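Local coordinates for protein 2-dehydropantoate 2-reductase (Bacillus subtilis, PDB 3EGO) that probably catalyses the NADPH-dependent reduction of ketopantoate to pantoate, a step in the biosynthesis of pantothenate, at residues I117-V122 against R176-K181; I142-F147 against F166-E171. One frame throughout, in Å; residues are numbered along the deposited sequence.

Contact 1: I117-V122 against R176-K181; sequences IYVGIV and RLLTGK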
loop_
_atom_site.group_PDB
_atom_site.type_symbol
_atom_site.label_atom_id
_atom_site.label_comp_id
_atom_site.label_asym_id
_atom_site.label_seq_id
_atom_site.Cartn_x
_atom_site.Cartn_y
_atom_site.Cartn_z
ATOM N N ILE A 117 -27.744 -26.534 -3.305
ATOM C CA ILE A 117 -26.587 -25.732 -2.961
ATOM C C ILE A 117 -26.496 -25.465 -1.488
ATOM O O ILE A 117 -27.453 -24.991 -0.866
ATOM C CB ILE A 117 -26.591 -24.397 -3.683
ATOM C CG1 ILE A 117 -26.785 -24.608 -5.182
ATOM C CG2 ILE A 117 -25.263 -23.632 -3.404
ATOM C CD1 ILE A 117 -25.743 -25.512 -5.817
ATOM N N TYR A 118 -25.305 -25.750 -0.956
ATOM C CA TYR A 118 -24.962 -25.509 0.421
ATOM C C TYR A 118 -23.705 -24.659 0.452
ATOM O O TYR A 118 -22.860 -24.716 -0.456
ATOM C CB TYR A 118 -24.748 -26.837 1.168
ATOM C CG TYR A 118 -25.953 -27.750 0.993
ATOM C CD1 TYR A 118 -27.086 -27.623 1.811
ATOM C CD2 TYR A 118 -25.985 -28.681 -0.029
ATOM C CE1 TYR A 118 -28.211 -28.441 1.603
ATOM C CE2 TYR A 118 -27.094 -29.498 -0.241
ATOM C CZ TYR A 118 -28.203 -29.376 0.580
ATOM O OH TYR A 118 -29.286 -30.201 0.329
ATOM N N VAL A 119 -23.568 -23.944 1.543
ATOM C CA VAL A 119 -22.533 -22.955 1.703
ATOM C C VAL A 119 -21.979 -23.118 3.127
ATOM O O VAL A 119 -22.737 -23.396 4.041
ATOM C CB VAL A 119 -23.291 -21.610 1.432
ATOM C CG1 VAL A 119 -23.520 -20.732 2.653
ATOM C CG2 VAL A 119 -22.958 -20.956 0.036
ATOM N N GLY A 120 -20.666 -22.979 3.323
ATOM C CA GLY A 120 -20.093 -23.130 4.665
ATOM C C GLY A 120 -18.749 -22.477 4.869
ATOM O O GLY A 120 -18.158 -21.956 3.936
ATOM N N ILE A 121 -18.289 -22.477 6.104
ATOM C CA ILE A 121 -17.000 -21.927 6.412
ATOM C C ILE A 121 -16.158 -22.982 7.096
ATOM O O ILE A 121 -16.668 -23.895 7.762
ATOM C CB ILE A 121 -17.093 -20.696 7.311
ATOM C CG1 ILE A 121 -17.772 -21.051 8.636
ATOM C CG2 ILE A 121 -17.862 -19.559 6.574
ATOM C CD1 ILE A 121 -17.769 -19.862 9.595
ATOM N N VAL A 122 -14.860 -22.842 6.918
ATOM C CA VAL A 122 -13.926 -23.800 7.472
ATOM C C VAL A 122 -13.166 -23.080 8.575
ATOM O O VAL A 122 -12.425 -22.135 8.291
ATOM C CB VAL A 122 -12.908 -24.222 6.415
ATOM C CG1 VAL A 122 -11.801 -25.088 7.043
ATOM C CG2 VAL A 122 -13.605 -24.937 5.246
ATOM N N ARG A 176 -25.913 -15.013 7.959
ATOM C CA ARG A 176 -25.231 -14.711 9.195
ATOM C C ARG A 176 -23.903 -15.468 9.333
ATOM O O ARG A 176 -22.874 -14.927 9.826
ATOM C CB ARG A 176 -26.139 -15.078 10.377
ATOM C CG ARG A 176 -25.507 -14.739 11.705
ATOM C CD ARG A 176 -26.479 -14.988 12.862
ATOM N NE ARG A 176 -27.728 -14.247 12.682
ATOM C CZ ARG A 176 -28.811 -14.404 13.439
ATOM N NH1 ARG A 176 -28.810 -15.289 14.432
ATOM N NH2 ARG A 176 -29.900 -13.681 13.194
ATOM N N LEU A 177 -23.935 -16.740 8.944
ATOM C CA LEU A 177 -22.725 -17.578 9.039
ATOM C C LEU A 177 -21.533 -16.934 8.273
ATOM O O LEU A 177 -20.443 -16.690 8.833
ATOM C CB LEU A 177 -23.045 -18.985 8.487
ATOM C CG LEU A 177 -21.853 -19.954 8.623
ATOM C CD1 LEU A 177 -21.282 -19.994 10.040
ATOM C CD2 LEU A 177 -22.274 -21.325 8.159
ATOM N N LEU A 178 -21.761 -16.678 7.009
ATOM C CA LEU A 178 -20.721 -16.165 6.080
ATOM C C LEU A 178 -20.270 -14.745 6.371
ATOM O O LEU A 178 -19.071 -14.423 6.320
ATOM C CB LEU A 178 -21.182 -16.276 4.616
ATOM C CG LEU A 178 -21.561 -17.639 4.003
ATOM C CD1 LEU A 178 -21.268 -17.752 2.523
ATOM C CD2 LEU A 178 -20.948 -18.786 4.712
ATOM N N THR A 179 -21.232 -13.873 6.669
ATOM C CA THR A 179 -20.891 -12.473 6.897
ATOM C C THR A 179 -20.147 -12.406 8.177
ATOM O O THR A 179 -19.319 -11.555 8.359
ATOM C CB THR A 179 -22.142 -11.543 7.034
ATOM O OG1 THR A 179 -22.979 -12.007 8.115
ATOM C CG2 THR A 179 -22.898 -11.497 5.744
ATOM N N GLY A 180 -20.428 -13.327 9.083
ATOM C CA GLY A 180 -19.784 -13.260 10.386
ATOM C C GLY A 180 -18.298 -13.517 10.283
ATOM O O GLY A 180 -17.503 -13.062 11.105
ATOM N N LYS A 181 -17.909 -14.286 9.281
ATOM C CA LYS A 181 -16.483 -14.528 9.042
ATOM C C LYS A 181 -15.928 -13.415 8.128
ATOM O O LYS A 181 -14.796 -12.975 8.289
ATOM C CB LYS A 181 -16.305 -15.910 8.407
ATOM C CG LYS A 181 -14.847 -16.267 8.002
ATOM C CD LYS A 181 -14.721 -17.750 7.574
ATOM C CE LYS A 181 -13.557 -17.942 6.594
ATOM N NZ LYS A 181 -12.321 -17.263 7.095
#

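Contact 2: I142-F147 against F166-E171; sequences IKWSAF and FPIYYE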
loop_
_atom_site.group_PDB
_atom_site.type_symbol
_atom_site.label_atom_id
_atom_site.label_comp_id
_atom_site.label_asym_id
_atom_site.label_seq_id
_atom_site.Cartn_x
_atom_site.Cartn_y
_atom_site.Cartn_z
ATOM N N ILE A 142 -16.107 -27.476 10.592
ATOM C CA ILE A 142 -16.757 -26.917 9.425
ATOM C C ILE A 142 -18.179 -26.619 9.825
ATOM O O ILE A 142 -18.813 -27.412 10.529
ATOM C CB ILE A 142 -16.731 -27.883 8.241
ATOM C CG1 ILE A 142 -15.290 -27.951 7.675
ATOM C CG2 ILE A 142 -17.738 -27.452 7.128
ATOM C CD1 ILE A 142 -15.143 -29.035 6.492
ATOM N N LYS A 143 -18.679 -25.464 9.410
ATOM C CA LYS A 143 -20.094 -25.119 9.629
ATOM C C LYS A 143 -20.755 -24.850 8.293
ATOM O O LYS A 143 -20.187 -24.209 7.402
ATOM C CB LYS A 143 -20.200 -23.891 10.553
ATOM C CG LYS A 143 -19.690 -24.142 11.980
ATOM C CD LYS A 143 -19.571 -22.857 12.762
ATOM C CE LYS A 143 -19.450 -23.111 14.273
ATOM N NZ LYS A 143 -18.619 -22.064 14.920
ATOM N N TRP A 144 -21.963 -25.357 8.111
ATOM C CA TRP A 144 -22.609 -25.231 6.813
ATOM C C TRP A 144 -24.095 -24.872 6.981
ATOM O O TRP A 144 -24.657 -25.055 8.071
ATOM C CB TRP A 144 -22.481 -26.514 5.988
ATOM C CG TRP A 144 -23.147 -27.654 6.646
ATOM C CD1 TRP A 144 -22.666 -28.405 7.693
ATOM C CD2 TRP A 144 -24.442 -28.174 6.327
ATOM N NE1 TRP A 144 -23.600 -29.358 8.048
ATOM C CE2 TRP A 144 -24.692 -29.250 7.212
ATOM C CE3 TRP A 144 -25.414 -27.830 5.370
ATOM C CZ2 TRP A 144 -25.916 -29.985 7.200
ATOM C CZ3 TRP A 144 -26.628 -28.567 5.338
ATOM C CH2 TRP A 144 -26.859 -29.635 6.258
ATOM N N SER A 145 -24.696 -24.373 5.896
ATOM C CA SER A 145 -26.109 -23.969 5.861
ATOM C C SER A 145 -26.645 -24.314 4.499
ATOM O O SER A 145 -25.855 -24.448 3.556
ATOM C CB SER A 145 -26.221 -22.465 6.026
ATOM O OG SER A 145 -25.602 -22.045 7.225
ATOM N N ALA A 146 -27.970 -24.439 4.354
ATOM C CA ALA A 146 -28.597 -24.522 3.034
ATOM C C ALA A 146 -28.631 -23.164 2.323
ATOM O O ALA A 146 -28.931 -22.134 2.925
ATOM C CB ALA A 146 -30.109 -25.074 3.146
ATOM N N PHE A 147 -28.351 -23.149 1.040
ATOM C CA PHE A 147 -28.434 -21.877 0.318
ATOM C C PHE A 147 -29.716 -21.939 -0.513
ATOM O O PHE A 147 -30.021 -22.940 -1.164
ATOM C CB PHE A 147 -27.195 -21.632 -0.550
ATOM C CG PHE A 147 -27.198 -20.321 -1.306
ATOM C CD1 PHE A 147 -26.768 -19.141 -0.712
ATOM C CD2 PHE A 147 -27.598 -20.277 -2.627
ATOM C CE1 PHE A 147 -26.744 -17.930 -1.444
ATOM C CE2 PHE A 147 -27.588 -19.070 -3.339
ATOM C CZ PHE A 147 -27.165 -17.907 -2.741
ATOM N N PHE A 166 -12.754 -33.646 13.212
ATOM C CA PHE A 166 -13.349 -33.109 12.016
ATOM C C PHE A 166 -14.848 -32.893 12.253
ATOM O O PHE A 166 -15.635 -33.407 11.530
ATOM C CB PHE A 166 -13.152 -34.065 10.803
ATOM C CG PHE A 166 -13.255 -33.380 9.447
ATOM C CD1 PHE A 166 -12.322 -32.391 9.047
ATOM C CD2 PHE A 166 -14.297 -33.719 8.566
ATOM C CE1 PHE A 166 -12.447 -31.751 7.760
ATOM C CE2 PHE A 166 -14.420 -33.109 7.301
ATOM C CZ PHE A 166 -13.497 -32.110 6.905
ATOM N N PRO A 167 -15.233 -32.187 13.330
ATOM C CA PRO A 167 -16.687 -32.017 13.507
ATOM C C PRO A 167 -17.329 -31.131 12.445
ATOM O O PRO A 167 -16.685 -30.201 11.903
ATOM C CB PRO A 167 -16.793 -31.347 14.893
ATOM C CG PRO A 167 -15.515 -30.629 15.024
ATOM C CD PRO A 167 -14.481 -31.558 14.426
ATOM N N ILE A 168 -18.606 -31.381 12.182
ATOM C CA ILE A 168 -19.326 -30.626 11.193
ATOM C C ILE A 168 -20.680 -30.223 11.779
ATOM O O ILE A 168 -21.397 -31.089 12.328
ATOM C CB ILE A 168 -19.499 -31.455 9.899
ATOM C CG1 ILE A 168 -18.107 -31.717 9.287
ATOM C CG2 ILE A 168 -20.300 -30.673 8.893
ATOM C CD1 ILE A 168 -18.124 -32.687 8.045
ATOM N N TYR A 169 -21.001 -28.914 11.726
ATOM C CA TYR A 169 -22.192 -28.376 12.405
ATOM C C TYR A 169 -23.064 -27.666 11.405
ATOM O O TYR A 169 -22.550 -26.947 10.543
ATOM C CB TYR A 169 -21.772 -27.373 13.483
ATOM C CG TYR A 169 -20.868 -27.979 14.485
ATOM C CD1 TYR A 169 -21.283 -29.086 15.244
ATOM C CD2 TYR A 169 -19.593 -27.465 14.698
ATOM C CE1 TYR A 169 -20.428 -29.686 16.158
ATOM C CE2 TYR A 169 -18.759 -28.057 15.621
ATOM C CZ TYR A 169 -19.193 -29.162 16.333
ATOM O OH TYR A 169 -18.349 -29.707 17.276
ATOM N N TYR A 170 -24.376 -27.887 11.499
ATOM C CA TYR A 170 -25.330 -27.196 10.635
ATOM C C TYR A 170 -25.748 -25.906 11.300
ATOM O O TYR A 170 -25.967 -25.891 12.511
ATOM C CB TYR A 170 -26.564 -28.078 10.435
ATOM C CG TYR A 170 -27.711 -27.377 9.758
ATOM C CD1 TYR A 170 -27.643 -27.022 8.419
ATOM C CD2 TYR A 170 -28.872 -27.055 10.465
ATOM C CE1 TYR A 170 -28.705 -26.375 7.799
ATOM C CE2 TYR A 170 -29.932 -26.409 9.844
ATOM C CZ TYR A 170 -29.832 -26.073 8.525
ATOM O OH TYR A 170 -30.879 -25.419 7.914
ATOM N N GLU A 171 -25.849 -24.822 10.529
ATOM C CA GLU A 171 -26.361 -23.539 11.059
ATOM C C GLU A 171 -27.551 -23.135 10.167
ATOM O O GLU A 171 -27.526 -23.353 8.970
ATOM C CB GLU A 171 -25.279 -22.451 11.079
ATOM C CG GLU A 171 -24.023 -22.805 11.901
ATOM C CD GLU A 171 -24.186 -22.547 13.410
ATOM O OE1 GLU A 171 -25.346 -22.442 13.867
ATOM O OE2 GLU A 171 -23.163 -22.450 14.138
#

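Contact 1: I117-V122 against R176-K181
I121 is the main bump of residues 117-122, and it fits into a hollow on helix 174-195 formed by L177, L178 and K181, about one turn of helix. Its two branches divide the hollow. A chi1 of 60° sets CG1 between the backbone N and the carbonyl carbon, and the extended second torsion (175°) sends CD1 outward to L177 CD1, 3.5 Å away; CG2 slides past L178, ending 3.7 Å from L178 CD2, and also meets K181 CD at 3.8 Å. A beta-branched residue suits this place because one side chain can fill two directions at once. Two residues back, V119 CG1 fits the fork of L178, 3.7 Å from CD1 and almost as near CD2; a short branched side chain suits this. Between them G120 has no side chain, and L177 CD2 comes to 4.5 Å from G120 CA. An alanine in place of I121 would probably open a gap beside L177 and L178 and let the aliphatic part of K181 shift. K181 is the probable proton donor; its NZ is hydrogen-bonded to OD1 of N185, a probable substrate-binding residue. The contact is wholly apolar, implying that close fit, without directional bonds, joins the Rossmann-type sheet to the helix bearing this lysine.

Contact 2: I142-F147 against F166-E171
W144 O accepts the N-H of E171 at 2.7 Å, the shortest bond in a parallel pairing of strands 142-146 and 168-170, which adds the latter strand to the mixed sheet of the Rossmann-type domain. The I142 carbonyl likewise takes the N-H of Y169, while Y169 O receives W144 N at 3.0 Å and is also approached by K143 CA. On one face of the sheet lie I142, W144, I168 and Y170. A chi1 of 62° places W144 CG above its own backbone, the second torsion (-79°) turns the indole, and the edge of the Y170 ring meets the face of the six-membered ring of W144, with planes at 55° and centroids 4.8 Å apart. I168 CG2 touches W144 CD1 at 3.5 Å; the broad indole thus serves both neighbours. At the start of the pairing, I142 CD1 packs on F166 CZ at 3.5 Å. K143 and Y169 lie on the other face, where the long lysine chain passes E171, its NZ forming a salt bridge with E123. At the far end S145, whose short side chain keeps the hydroxyl near the neighbouring backbone, donates its OG proton to E171 O at 2.9 Å, from 51° above the carbonyl plane.

Of the parts that meet here, strand 116-128 comes first along the chain, supplying residues 117-122 of contact 1. The chain then turns through strand 133-138 into strand 142-146, the first half of contact 2. Eighteen residues without helix or strand follow before 166-171 returns to pair with it, so contact 2 closes a short loop. Helix 174-195 comes next, and its residues 176-181 close the wider span of contact 1, which encloses contact 2 entirely; the two loops do not cross. They meet in the sheet, where strands 116-128 and 142-146 are antiparallel neighbours, S145 N probably bonding to V119 O, and L177 packs against S145. Together they tie the last strands of the Rossmann-type domain to the first long helix of the C-terminal part.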